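Local coordinates for protein glia-derived nexin (Homo sapiens, PDB 4DY0) that inhibits serine proteases, among them thrombin, trypsin and urokinase, binds heparin, and promotes neurite extension by inhibiting thrombin, at residues P251-K256 against L359-H364; S233-L238 against S260-M265. One frame throughout, in Å; residues are numbered along the deposited sequence.

Contact 1 of 2, residues P251-K256 against L359-H364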
ATOM      1  N   PRO A 251       0.464  -6.492 -15.691  1.00 35.06           N
ATOM      2  CA  PRO A 251       1.836  -6.996 -15.608  1.00 37.55           C
ATOM      3  C   PRO A 251       2.876  -5.941 -15.996  1.00 39.58           C
ATOM      4  O   PRO A 251       2.649  -5.157 -16.911  1.00 40.69           O
ATOM      5  CB  PRO A 251       1.851  -8.143 -16.625  1.00 36.67           C
ATOM      6  CG  PRO A 251       0.426  -8.572 -16.740  1.00 38.37           C
ATOM      7  CD  PRO A 251      -0.375  -7.308 -16.587  1.00 42.18           C
ATOM      8  N   HIS A 252       4.012  -5.928 -15.307  1.00 46.61           N
ATOM      9  CA  HIS A 252       5.104  -5.023 -15.662  1.00 52.04           C
ATOM     10  C   HIS A 252       4.806  -3.560 -15.325  1.00 49.83           C
ATOM     11  O   HIS A 252       5.503  -2.659 -15.796  1.00 50.76           O
ATOM     12  CB  HIS A 252       5.441  -5.133 -17.155  1.00 58.00           C
ATOM     13  CG  HIS A 252       5.559  -6.541 -17.652  1.00 74.52           C
ATOM     14  ND1 HIS A 252       6.443  -7.451 -17.114  1.00 79.80           N
ATOM     15  CD2 HIS A 252       4.912  -7.191 -18.650  1.00 77.48           C
ATOM     16  CE1 HIS A 252       6.330  -8.603 -17.752  1.00 85.45           C
ATOM     17  NE2 HIS A 252       5.408  -8.471 -18.688  1.00 88.25           N
ATOM     18  N   ILE A 253       3.767  -3.310 -14.536  1.00 43.06           N
ATOM     19  CA  ILE A 253       3.508  -1.943 -14.098  1.00 44.57           C
ATOM     20  C   ILE A 253       4.547  -1.533 -13.067  1.00 40.37           C
ATOM     21  O   ILE A 253       4.875  -2.298 -12.166  1.00 42.34           O
ATOM     22  CB  ILE A 253       2.105  -1.760 -13.504  1.00 44.87           C
ATOM     23  CG1 ILE A 253       1.040  -1.971 -14.580  1.00 50.64           C
ATOM     24  CG2 ILE A 253       1.969  -0.366 -12.915  1.00 43.37           C
ATOM     25  CD1 ILE A 253      -0.335  -1.482 -14.181  1.00 51.89           C
ATOM     26  N   SER A 254       5.079  -0.329 -13.216  1.00 38.00           N
ATOM     27  CA  SER A 254       6.054   0.189 -12.273  1.00 35.41           C
ATOM     28  C   SER A 254       5.888   1.694 -12.205  1.00 33.61           C
ATOM     29  O   SER A 254       4.960   2.248 -12.803  1.00 32.39           O
ATOM     30  CB  SER A 254       7.470  -0.158 -12.723  1.00 37.29           C
ATOM     31  OG  SER A 254       7.832   0.610 -13.858  1.00 39.05           O
ATOM     32  N   THR A 255       6.784   2.362 -11.486  1.00 33.38           N
ATOM     33  CA  THR A 255       6.719   3.812 -11.408  1.00 34.51           C
ATOM     34  C   THR A 255       6.867   4.409 -12.798  1.00 32.94           C
ATOM     35  O   THR A 255       6.278   5.442 -13.102  1.00 36.57           O
ATOM     36  CB  THR A 255       7.768   4.408 -10.439  1.00 35.74           C
ATOM     37  OG1 THR A 255       9.075   3.937 -10.783  1.00 36.83           O
ATOM     38  CG2 THR A 255       7.457   4.009  -9.004  1.00 35.77           C
ATOM     39  N   LYS A 256       7.635   3.744 -13.653  1.00 34.39           N
ATOM     40  CA  LYS A 256       7.833   4.236 -15.011  1.00 38.94           C
ATOM     41  C   LYS A 256       6.495   4.359 -15.728  1.00 36.54           C
ATOM     42  O   LYS A 256       6.247   5.336 -16.437  1.00 34.45           O
ATOM     43  CB  LYS A 256       8.782   3.328 -15.791  1.00 42.27           C
ATOM     44  CG  LYS A 256      10.215   3.362 -15.290  1.00 52.76           C
ATOM     45  N   LEU A 359      -7.743  -1.222 -11.508  1.00 21.30           N
ATOM     46  CA  LEU A 359      -6.548  -0.961 -10.728  1.00 21.90           C
ATOM     47  C   LEU A 359      -6.592   0.476 -10.234  1.00 22.73           C
ATOM     48  O   LEU A 359      -7.080   1.360 -10.932  1.00 23.38           O
ATOM     49  CB  LEU A 359      -5.308  -1.145 -11.601  1.00 27.54           C
ATOM     50  CG  LEU A 359      -3.961  -0.960 -10.901  1.00 31.85           C
ATOM     51  CD1 LEU A 359      -3.511  -2.276 -10.302  1.00 34.43           C
ATOM     52  CD2 LEU A 359      -2.922  -0.439 -11.876  1.00 38.97           C
ATOM     53  N   PHE A 360      -6.080   0.721  -9.035  1.00 22.94           N
ATOM     54  CA  PHE A 360      -5.979   2.091  -8.568  1.00 23.00           C
ATOM     55  C   PHE A 360      -4.715   2.336  -7.762  1.00 27.08           C
ATOM     56  O   PHE A 360      -4.210   1.431  -7.091  1.00 24.04           O
ATOM     57  CB  PHE A 360      -7.229   2.511  -7.786  1.00 21.87           C
ATOM     58  CG  PHE A 360      -7.265   2.018  -6.371  1.00 22.84           C
ATOM     59  CD1 PHE A 360      -7.970   0.876  -6.039  1.00 23.15           C
ATOM     60  CD2 PHE A 360      -6.613   2.717  -5.361  1.00 26.70           C
ATOM     61  CE1 PHE A 360      -8.012   0.427  -4.722  1.00 24.15           C
ATOM     62  CE2 PHE A 360      -6.651   2.275  -4.049  1.00 22.37           C
ATOM     63  CZ  PHE A 360      -7.351   1.131  -3.729  1.00 21.29           C
ATOM     64  N   PHE A 361      -4.204   3.561  -7.865  1.00 24.50           N
ATOM     65  CA  PHE A 361      -3.074   4.020  -7.069  1.00 27.11           C
ATOM     66  C   PHE A 361      -3.519   5.193  -6.221  1.00 25.56           C
ATOM     67  O   PHE A 361      -4.401   5.950  -6.616  1.00 25.19           O
ATOM     68  CB  PHE A 361      -1.947   4.538  -7.967  1.00 28.01           C
ATOM     69  CG  PHE A 361      -1.239   3.481  -8.749  1.00 31.11           C
ATOM     70  CD1 PHE A 361      -1.511   3.301 -10.093  1.00 34.46           C
ATOM     71  CD2 PHE A 361      -0.271   2.689  -8.151  1.00 28.76           C
ATOM     72  CE1 PHE A 361      -0.846   2.335 -10.825  1.00 35.34           C
ATOM     73  CE2 PHE A 361       0.398   1.723  -8.874  1.00 31.20           C
ATOM     74  CZ  PHE A 361       0.109   1.543 -10.215  1.00 35.93           C
ATOM     75  N   ILE A 362      -2.887   5.353  -5.067  1.00 25.17           N
ATOM     76  CA  ILE A 362      -2.949   6.598  -4.327  1.00 26.44           C
ATOM     77  C   ILE A 362      -1.525   7.131  -4.285  1.00 26.31           C
ATOM     78  O   ILE A 362      -0.630   6.483  -3.747  1.00 29.65           O
ATOM     79  CB  ILE A 362      -3.485   6.404  -2.892  1.00 27.10           C
ATOM     80  CG1 ILE A 362      -4.932   5.926  -2.925  1.00 25.02           C
ATOM     81  CG2 ILE A 362      -3.398   7.710  -2.103  1.00 23.72           C
ATOM     82  CD1 ILE A 362      -5.885   6.971  -3.448  1.00 27.20           C
ATOM     83  N   ARG A 363      -1.313   8.305  -4.867  1.00 27.97           N
ATOM     84  CA  ARG A 363       0.029   8.842  -5.026  1.00 28.32           C
ATOM     85  C   ARG A 363       0.224  10.150  -4.261  1.00 31.28           C
ATOM     86  O   ARG A 363      -0.634  11.033  -4.292  1.00 33.63           O
ATOM     87  CB  ARG A 363       0.311   9.061  -6.513  1.00 29.56           C
ATOM     88  CG  ARG A 363       1.749   9.390  -6.857  1.00 33.52           C
ATOM     89  CD  ARG A 363       1.955   9.307  -8.368  1.00 33.52           C
ATOM     90  NE  ARG A 363       3.352   9.483  -8.746  1.00 37.38           N
ATOM     91  CZ  ARG A 363       3.890  10.647  -9.097  1.00 45.33           C
ATOM     92  NH1 ARG A 363       5.175  10.719  -9.426  1.00 45.30           N
ATOM     93  NH2 ARG A 363       3.143  11.743  -9.114  1.00 45.93           N
ATOM     94  N   HIS A 364       1.351  10.259  -3.568  1.00 30.67           N
ATOM     95  CA  HIS A 364       1.779  11.519  -2.983  1.00 32.80           C
ATOM     96  C   HIS A 364       2.718  12.164  -3.992  1.00 35.15           C
ATOM     97  O   HIS A 364       3.874  11.768  -4.126  1.00 38.03           O
ATOM     98  CB  HIS A 364       2.486  11.282  -1.648  1.00 34.87           C
ATOM     99  CG  HIS A 364       2.829  12.538  -0.909  1.00 39.64           C
ATOM    100  ND1 HIS A 364       4.109  13.049  -0.862  1.00 38.68           N
ATOM    101  CD2 HIS A 364       2.061  13.384  -0.181  1.00 41.77           C
ATOM    102  CE1 HIS A 364       4.115  14.156  -0.141  1.00 41.19           C
ATOM    103  NE2 HIS A 364       2.884  14.383   0.283  1.00 41.44           N
TER
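Ile-253 carries its side of this contact alone, its two branches meeting two residues of the strand. Its CD1 comes tip to tip against a methyl of Leu-359, with 3.6 Å between Ile-253 CD1 and Leu-359 CD2. The other branch goes to Phe-361: Ile-253 CG2 lies in the plane of the ring, at its edge, 3.8 Å from Phe-361 CZ. The torsions divide the work. CG1 stands anti to the carbonyl carbon (chi1 -66°) and the chain then extends (chi2 -166°), carrying CD1 out to the leucine and leaving CG2 for the phenylalanine. A beta-branched residue suits this place because its two branches leave CB in different directions and can meet two side chains at once. Leu-359 and Phe-361 are two apart on an extended strand and therefore face the same way. Phe-360 and Ile-362 turn to the opposite side of the sheet.

The strand belongs to sheet B of the serpin fold, in which 358-364 runs antiparallel to both 232-239 and 369-376. Ile-253 lies just ahead of helix 255-262, whose Ile-258 also touches Phe-361, while Leu-359 touches Phe-20 of helix 5-26.

Polar bonds fix the approach to the helix. Ser-254 is the N-cap, and its OG accepts from Lys-256 N at 3.1 Å with a bent N-H...O angle of 135°; serine's short hydroxyl readily reaches an amide of the first turn. Helix 5-26 grips the same region through its asparagines: Asn-21 ND2 bonds Ile-253 O, and Asn-14 ND2 bonds Thr-255 OG1.

Contact 2 of 2, residues S233-L238 against S260-M265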
ATOM      1  N   SER A 233      -3.372  12.287  -4.969  1.00 30.52           N
ATOM      2  CA  SER A 233      -4.388  12.009  -5.974  1.00 32.12           C
ATOM      3  C   SER A 233      -4.582  10.514  -6.173  1.00 29.76           C
ATOM      4  O   SER A 233      -3.679   9.716  -5.928  1.00 26.72           O
ATOM      5  CB  SER A 233      -4.042  12.688  -7.303  1.00 31.37           C
ATOM      6  OG  SER A 233      -2.764  12.284  -7.753  1.00 48.84           O
ATOM      7  N   MET A 234      -5.778  10.140  -6.599  1.00 31.01           N
ATOM      8  CA  MET A 234      -6.050   8.764  -6.947  1.00 27.66           C
ATOM      9  C   MET A 234      -5.869   8.584  -8.450  1.00 30.20           C
ATOM     10  O   MET A 234      -6.257   9.447  -9.241  1.00 30.90           O
ATOM     11  CB  MET A 234      -7.471   8.377  -6.547  1.00 27.07           C
ATOM     12  CG  MET A 234      -7.851   6.967  -6.983  1.00 30.21           C
ATOM     13  SD  MET A 234      -9.505   6.472  -6.475  1.00 30.46           S
ATOM     14  CE  MET A 234      -9.255   6.195  -4.723  1.00 28.93           C
ATOM     15  N   LEU A 235      -5.267   7.466  -8.836  1.00 26.97           N
ATOM     16  CA  LEU A 235      -5.159   7.100 -10.237  1.00 27.22           C
ATOM     17  C   LEU A 235      -5.930   5.808 -10.448  1.00 26.47           C
ATOM     18  O   LEU A 235      -5.859   4.896  -9.623  1.00 21.70           O
ATOM     19  CB  LEU A 235      -3.695   6.917 -10.637  1.00 32.10           C
ATOM     20  CG  LEU A 235      -2.898   8.185 -10.962  1.00 39.42           C
ATOM     21  CD1 LEU A 235      -3.206   9.304  -9.992  1.00 44.97           C
ATOM     22  CD2 LEU A 235      -1.410   7.881 -10.962  1.00 43.07           C
ATOM     23  N   ILE A 236      -6.681   5.739 -11.542  1.00 25.33           N
ATOM     24  CA  ILE A 236      -7.489   4.560 -11.838  1.00 22.52           C
ATOM     25  C   ILE A 236      -7.280   4.110 -13.275  1.00 25.65           C
ATOM     26  O   ILE A 236      -7.276   4.928 -14.201  1.00 25.77           O
ATOM     27  CB  ILE A 236      -8.988   4.825 -11.622  1.00 22.98           C
ATOM     28  CG1 ILE A 236      -9.241   5.313 -10.197  1.00 21.93           C
ATOM     29  CG2 ILE A 236      -9.804   3.571 -11.927  1.00 20.21           C
ATOM     30  CD1 ILE A 236     -10.703   5.371  -9.826  1.00 28.56           C
ATOM     31  N   ALA A 237      -7.096   2.806 -13.454  1.00 22.45           N
ATOM     32  CA  ALA A 237      -6.935   2.237 -14.784  1.00 20.63           C
ATOM     33  C   ALA A 237      -7.748   0.954 -14.920  1.00 22.29           C
ATOM     34  O   ALA A 237      -7.813   0.139 -13.994  1.00 21.26           O
ATOM     35  CB  ALA A 237      -5.468   1.970 -15.075  1.00 17.85           C
ATOM     36  N   LEU A 238      -8.384   0.792 -16.072  1.00 21.42           N
ATOM     37  CA  LEU A 238      -9.067  -0.451 -16.395  1.00 22.07           C
ATOM     38  C   LEU A 238      -9.107  -0.591 -17.910  1.00 22.89           C
ATOM     39  O   LEU A 238      -8.946   0.401 -18.627  1.00 23.35           O
ATOM     40  CB  LEU A 238     -10.473  -0.501 -15.777  1.00 21.16           C
ATOM     41  CG  LEU A 238     -11.648   0.163 -16.499  1.00 21.87           C
ATOM     42  CD1 LEU A 238     -12.954  -0.309 -15.886  1.00 18.50           C
ATOM     43  CD2 LEU A 238     -11.549   1.685 -16.448  1.00 20.43           C
ATOM     44  N   SER A 260       4.788   7.485 -17.275  1.00 38.62           N
ATOM     45  CA  SER A 260       4.313   7.474 -18.646  1.00 37.65           C
ATOM     46  C   SER A 260       2.903   8.059 -18.724  1.00 34.33           C
ATOM     47  O   SER A 260       2.614   8.863 -19.606  1.00 32.30           O
ATOM     48  CB  SER A 260       4.349   6.056 -19.214  1.00 39.08           C
ATOM     49  OG  SER A 260       3.904   6.036 -20.556  1.00 43.37           O
ATOM     50  N   TRP A 261       2.032   7.664 -17.796  1.00 31.08           N
ATOM     51  CA  TRP A 261       0.674   8.200 -17.774  1.00 33.24           C
ATOM     52  C   TRP A 261       0.721   9.716 -17.655  1.00 36.06           C
ATOM     53  O   TRP A 261       0.008  10.425 -18.362  1.00 42.09           O
ATOM     54  CB  TRP A 261      -0.159   7.620 -16.622  1.00 32.18           C
ATOM     55  CG  TRP A 261      -0.386   6.136 -16.688  1.00 31.04           C
ATOM     56  CD1 TRP A 261      -0.122   5.309 -17.743  1.00 31.20           C
ATOM     57  CD2 TRP A 261      -0.953   5.309 -15.664  1.00 28.97           C
ATOM     58  NE1 TRP A 261      -0.469   4.018 -17.431  1.00 29.48           N
ATOM     59  CE2 TRP A 261      -0.984   3.991 -16.161  1.00 29.86           C
ATOM     60  CE3 TRP A 261      -1.429   5.554 -14.371  1.00 27.87           C
ATOM     61  CZ2 TRP A 261      -1.476   2.920 -15.412  1.00 29.28           C
ATOM     62  CZ3 TRP A 261      -1.916   4.492 -13.630  1.00 27.52           C
ATOM     63  CH2 TRP A 261      -1.935   3.192 -14.151  1.00 28.39           C
ATOM     64  N   MET A 262       1.573  10.206 -16.758  1.00 36.83           N
ATOM     65  CA  MET A 262       1.694  11.640 -16.506  1.00 42.01           C
ATOM     66  C   MET A 262       1.910  12.450 -17.784  1.00 42.24           C
ATOM     67  O   MET A 262       1.394  13.557 -17.920  1.00 44.36           O
ATOM     68  CB  MET A 262       2.829  11.915 -15.518  1.00 45.12           C
ATOM     69  CG  MET A 262       2.616  11.324 -14.130  1.00 50.15           C
ATOM     70  SD  MET A 262       1.126  11.943 -13.330  1.00 57.46           S
ATOM     71  CE  MET A 262       1.316  11.280 -11.677  1.00 51.36           C
ATOM     72  N   SER A 263       2.676  11.899 -18.720  1.00 43.72           N
ATOM     73  CA  SER A 263       2.981  12.608 -19.959  1.00 46.04           C
ATOM     74  C   SER A 263       1.986  12.294 -21.076  1.00 44.85           C
ATOM     75  O   SER A 263       2.181  12.698 -22.223  1.00 45.51           O
ATOM     76  CB  SER A 263       4.413  12.308 -20.415  1.00 52.00           C
ATOM     77  OG  SER A 263       4.638  10.912 -20.489  1.00 52.66           O
ATOM     78  N   ILE A 264       0.924  11.572 -20.736  1.00 41.78           N
ATOM     79  CA  ILE A 264      -0.131  11.275 -21.700  1.00 43.37           C
ATOM     80  C   ILE A 264      -1.450  11.926 -21.304  1.00 43.72           C
ATOM     81  O   ILE A 264      -2.242  12.316 -22.163  1.00 44.94           O
ATOM     82  CB  ILE A 264      -0.369   9.767 -21.837  1.00 40.73           C
ATOM     83  CG1 ILE A 264       0.899   9.062 -22.318  1.00 40.01           C
ATOM     84  CG2 ILE A 264      -1.531   9.502 -22.785  1.00 38.46           C
ATOM     85  CD1 ILE A 264       0.772   7.547 -22.339  1.00 38.29           C
ATOM     86  N   MET A 265      -1.682  12.028 -19.997  1.00 37.88           N
ATOM     87  CA  MET A 265      -2.911  12.608 -19.471  1.00 37.80           C
ATOM     88  C   MET A 265      -3.010  14.085 -19.806  1.00 36.04           C
ATOM     89  O   MET A 265      -2.057  14.840 -19.620  1.00 38.70           O
ATOM     90  CB  MET A 265      -2.976  12.454 -17.951  1.00 35.85           C
ATOM     91  CG  MET A 265      -3.043  11.029 -17.464  1.00 44.56           C
ATOM     92  SD  MET A 265      -3.307  10.956 -15.680  1.00 54.31           S
ATOM     93  CE  MET A 265      -1.962  11.988 -15.103  1.00 47.45           C
TER
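Trp-261 brings its six-membered ring up against Leu-235 and Ala-237, the two residues of strand 233-238 that point at the helix. Leu-235 CD2 sits at the edge of the indole, close to its plane, 4.1 Å from Trp-261 CE3. Further along the same ring, Ala-237 CB approaches obliquely and comes within 3.9 Å of Trp-261 CH2. Residue size suits the places: the single methyl of alanine admits the wide indole close to the strand, whereas the branched leucine extends a methyl to its edge. With CG anti to the carbonyl carbon (chi1 -63°) and CD1 nearly eclipsing CA (chi2 -11°), the six-membered ring, rather than NE1, is turned to the strand.

Met-262 adds a looser touch, its CE lying 4.4 Å from Leu-235 CD2. Its CB does not point at the strand, but a bend in the flexible thioether chain (chi2 -60°) carries the methyl there.

The helix ends just past these residues. Trp-261 O receives both Ile-264 N and Met-265 N, each at 2.8 Å, so the chain leaving the helix is held to the carbonyl of the residue that makes the main contact. Beside it, Ser-263 OG donates to Ser-260 O at 3.0 Å, a suitable use for a serine as the backbone leaves the helix.

The buried indole nitrogen is satisfied by strand 219-226, where Trp-261 NE1 bonds Tyr-220 OH and Phe-222 stacks with the ring. Helix 255-262 packs on serpin sheet B over strands 219-226 and 232-239, and Met-262 extends the contact to Arg-363 on strand 358-364.

Overall arrangement
The centres of contacts 1 and 2 lie about 9 Å apart, on the same side of the molecule's centre. Both involve helix 255-262, contact 1 from the loop leading into it and contact 2 at its end, and both reach sheet B through adjacent antiparallel strands. Probable backbone hydrogen bonds join those strands directly, Phe-361 N to Leu-235 O and Leu-359 N to Ala-237 O. Along the chain the segments alternate: 233-238, 251-256, 260-265, 359-364. The short helix and the loop leading into it therefore lie against a sheet built from distant parts of the sequence. Both contacts belong to the serpin body, away from the predicted reactive bond between Arg-346 and Ser-347.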